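PDB 2B9U: hypothetical dTDP-4-dehydrorhamnose 3,5-epimerase from Sulfolobus tokodaii, which probably catalyses the epimerisation at C3' and C5' of dTDP-4-dehydro-6-deoxyglucose, giving dTDP-4-dehydro-beta-L-rhamnose for dTDP-L-rhamnose biosynthesis. Local coordinates for residues V157-D161 and K162-C166. Sequence-based numbering, arbitrary orientation.
Sequences VIISD and KDLQC
Ser160 is the N-cap of the short helix 161-164, and its OG accepts from Asp163 N at 3.0 Å with an N-H...O angle of 154°. With chi1 at 79°, OG sits between the backbone N and the carbonyl carbon, a torsion that brings it to the amide of Asp163, three residues on. The Ser160 carbonyl O accepts from Leu164 N at 2.9 Å, so side chain and backbone of one residue hold two successive amides. Asp161 O adds a weak bond from Gln165 N. Asp163 folds back beside the cap: its CB lies 3.5 Å from Ser160 OG, while a water that accepts from Ser160 N donates to Asp163 OD2 at 2.7 Å. Ile159, the residue before the cap, splits its branches between Asp163 and Leu164. Its CG1, anti to the backbone N (chi1 -173°), meets Asp163 CB at 3.6 Å, and its CG2 rests on Leu164 CG at 3.8 Å, the hydrophobic staple of this helix start. With alanine at Ser160 the OG is lost, and Asp163 N would probably be left without its capping acceptor, fraying the start of the helix. Asp163 also binds His61 NE2 through OD1 and Gly59 N through OD2, and Cys166 is disulfide-bonded to Cys144. The capped turn therefore presents a buried carboxylate, gripped through both oxygens, that holds the imidazole and ties this helix to strand 57-63 of the cupin jelly roll.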
ATOM      1  N   VAL A 157      11.539  15.011  19.728  1.00 30.24           N
ATOM      2  CA  VAL A 157      11.077  15.200  18.361  1.00 29.54           C
ATOM      3  C   VAL A 157      12.247  15.103  17.368  1.00 29.35           C
ATOM      4  O   VAL A 157      13.298  15.734  17.569  1.00 29.09           O
ATOM      5  CB  VAL A 157      10.352  16.563  18.221  1.00 29.74           C
ATOM      6  CG1 VAL A 157      10.236  17.011  16.747  1.00 29.52           C
ATOM      7  CG2 VAL A 157       8.981  16.532  18.921  1.00 30.24           C
ATOM      8  N   ILE A 158      12.059  14.299  16.321  1.00 28.92           N
ATOM      9  CA  ILE A 158      13.018  14.201  15.211  1.00 29.08           C
ATOM     10  C   ILE A 158      12.377  14.740  13.929  1.00 28.90           C
ATOM     11  O   ILE A 158      11.331  14.280  13.494  1.00 29.28           O
ATOM     12  CB  ILE A 158      13.571  12.760  15.043  1.00 28.71           C
ATOM     13  CG1 ILE A 158      14.284  12.324  16.329  1.00 28.99           C
ATOM     14  CG2 ILE A 158      14.516  12.649  13.829  1.00 28.25           C
ATOM     15  CD1 ILE A 158      14.406  10.823  16.474  1.00 29.39           C
ATOM     16  N   ILE A 159      13.003  15.729  13.319  1.00 29.17           N
ATOM     17  CA  ILE A 159      12.309  16.501  12.306  1.00 29.17           C
ATOM     18  C   ILE A 159      13.298  17.051  11.280  1.00 29.72           C
ATOM     19  O   ILE A 159      14.449  17.313  11.606  1.00 30.54           O
ATOM     20  CB  ILE A 159      11.455  17.616  12.978  1.00 29.08           C
ATOM     21  CG1 ILE A 159      10.580  18.339  11.946  1.00 29.61           C
ATOM     22  CG2 ILE A 159      12.338  18.576  13.811  1.00 29.14           C
ATOM     23  CD1 ILE A 159       9.396  19.082  12.551  1.00 31.44           C
ATOM     24  N   SER A 160      12.852  17.207  10.043  1.00 29.34           N
ATOM     25  CA  SER A 160      13.747  17.610   8.972  1.00 29.41           C
ATOM     26  C   SER A 160      13.893  19.137   8.930  1.00 29.55           C
ATOM     27  O   SER A 160      13.014  19.880   9.416  1.00 28.75           O
ATOM     28  CB  SER A 160      13.222  17.118   7.626  1.00 28.82           C
ATOM     29  OG  SER A 160      12.183  17.971   7.191  1.00 28.63           O
ATOM     30  N   ASP A 161      15.005  19.575   8.346  1.00 29.57           N
ATOM     31  CA  ASP A 161      15.264  20.991   8.067  1.00 30.85           C
ATOM     32  C   ASP A 161      14.098  21.645   7.316  1.00 31.03           C
ATOM     33  O   ASP A 161      13.654  22.723   7.693  1.00 31.60           O
ATOM     34  CB  ASP A 161      16.558  21.165   7.253  1.00 30.91           C
ATOM     35  CG  ASP A 161      17.825  20.927   8.074  1.00 32.15           C
ATOM     36  OD1 ASP A 161      17.739  20.629   9.286  1.00 32.61           O
ATOM     37  OD2 ASP A 161      18.925  21.051   7.493  1.00 34.61           O
ATOM     38  N   LYS A 162      13.609  20.988   6.262  1.00 31.52           N
ATOM     39  CA  LYS A 162      12.446  21.467   5.501  1.00 31.88           C
ATOM     40  C   LYS A 162      11.236  21.705   6.390  1.00 32.05           C
ATOM     41  O   LYS A 162      10.544  22.727   6.254  1.00 31.98           O
ATOM     42  CB  LYS A 162      12.073  20.477   4.386  1.00 32.41           C
ATOM     43  CG  LYS A 162      12.668  20.802   3.003  1.00 34.68           C
ATOM     44  CD  LYS A 162      12.571  19.623   2.010  1.00 36.95           C
ATOM     45  CE  LYS A 162      11.130  19.207   1.691  1.00 39.34           C
ATOM     46  NZ  LYS A 162      11.088  17.851   1.014  1.00 39.82           N
ATOM     47  N   ASP A 163      10.981  20.767   7.304  1.00 31.40           N
ATOM     48  CA  ASP A 163       9.802  20.854   8.164  1.00 31.78           C
ATOM     49  C   ASP A 163       9.980  21.906   9.259  1.00 31.96           C
ATOM     50  O   ASP A 163       9.010  22.492   9.736  1.00 32.40           O
ATOM     51  CB  ASP A 163       9.423  19.473   8.736  1.00 30.85           C
ATOM     52  CG  ASP A 163       8.721  18.577   7.707  1.00 30.64           C
ATOM     53  OD1 ASP A 163       8.408  19.059   6.591  1.00 30.12           O
ATOM     54  OD2 ASP A 163       8.481  17.389   8.015  1.00 29.00           O
ATOM     55  N   LEU A 164      11.226  22.165   9.634  1.00 32.85           N
ATOM     56  CA  LEU A 164      11.525  23.188  10.635  1.00 33.21           C
ATOM     57  C   LEU A 164      11.317  24.605  10.111  1.00 33.74           C
ATOM     58  O   LEU A 164      11.067  25.513  10.893  1.00 33.46           O
ATOM     59  CB  LEU A 164      12.941  23.029  11.178  1.00 32.73           C
ATOM     60  CG  LEU A 164      13.170  21.943  12.213  1.00 31.61           C
ATOM     61  CD1 LEU A 164      14.648  21.624  12.293  1.00 30.83           C
ATOM     62  CD2 LEU A 164      12.650  22.402  13.571  1.00 32.50           C
ATOM     63  N   GLN A 165      11.416  24.796   8.796  1.00 35.15           N
ATOM     64  CA  GLN A 165      11.225  26.136   8.235  1.00 36.14           C
ATOM     65  C   GLN A 165       9.812  26.436   7.756  1.00 36.42           C
ATOM     66  O   GLN A 165       9.525  27.557   7.319  1.00 36.71           O
ATOM     67  CB  GLN A 165      12.264  26.458   7.164  1.00 36.44           C
ATOM     68  CG  GLN A 165      13.700  26.651   7.727  1.00 39.37           C
ATOM     69  CD  GLN A 165      13.950  27.991   8.457  1.00 41.58           C
ATOM     70  OE1 GLN A 165      13.016  28.740   8.812  1.00 44.16           O
ATOM     71  NE2 GLN A 165      15.223  28.281   8.697  1.00 40.21           N
ATOM     72  N   CYS A 166       8.927  25.447   7.868  1.00 36.54           N
ATOM     73  CA  CYS A 166       7.510  25.644   7.588  1.00 36.36           C
ATOM     74  C   CYS A 166       6.964  26.846   8.393  1.00 36.92           C
ATOM     75  O   CYS A 166       7.256  26.984   9.583  1.00 36.72           O
ATOM     76  CB  CYS A 166       6.721  24.352   7.889  1.00 36.47           C
ATOM     77  SG  CYS A 166       7.100  22.924   6.783  1.00 35.00           S
TER
HETATM   78  O   HOH W   1      10.309  16.023   9.398  1.00 21.89           O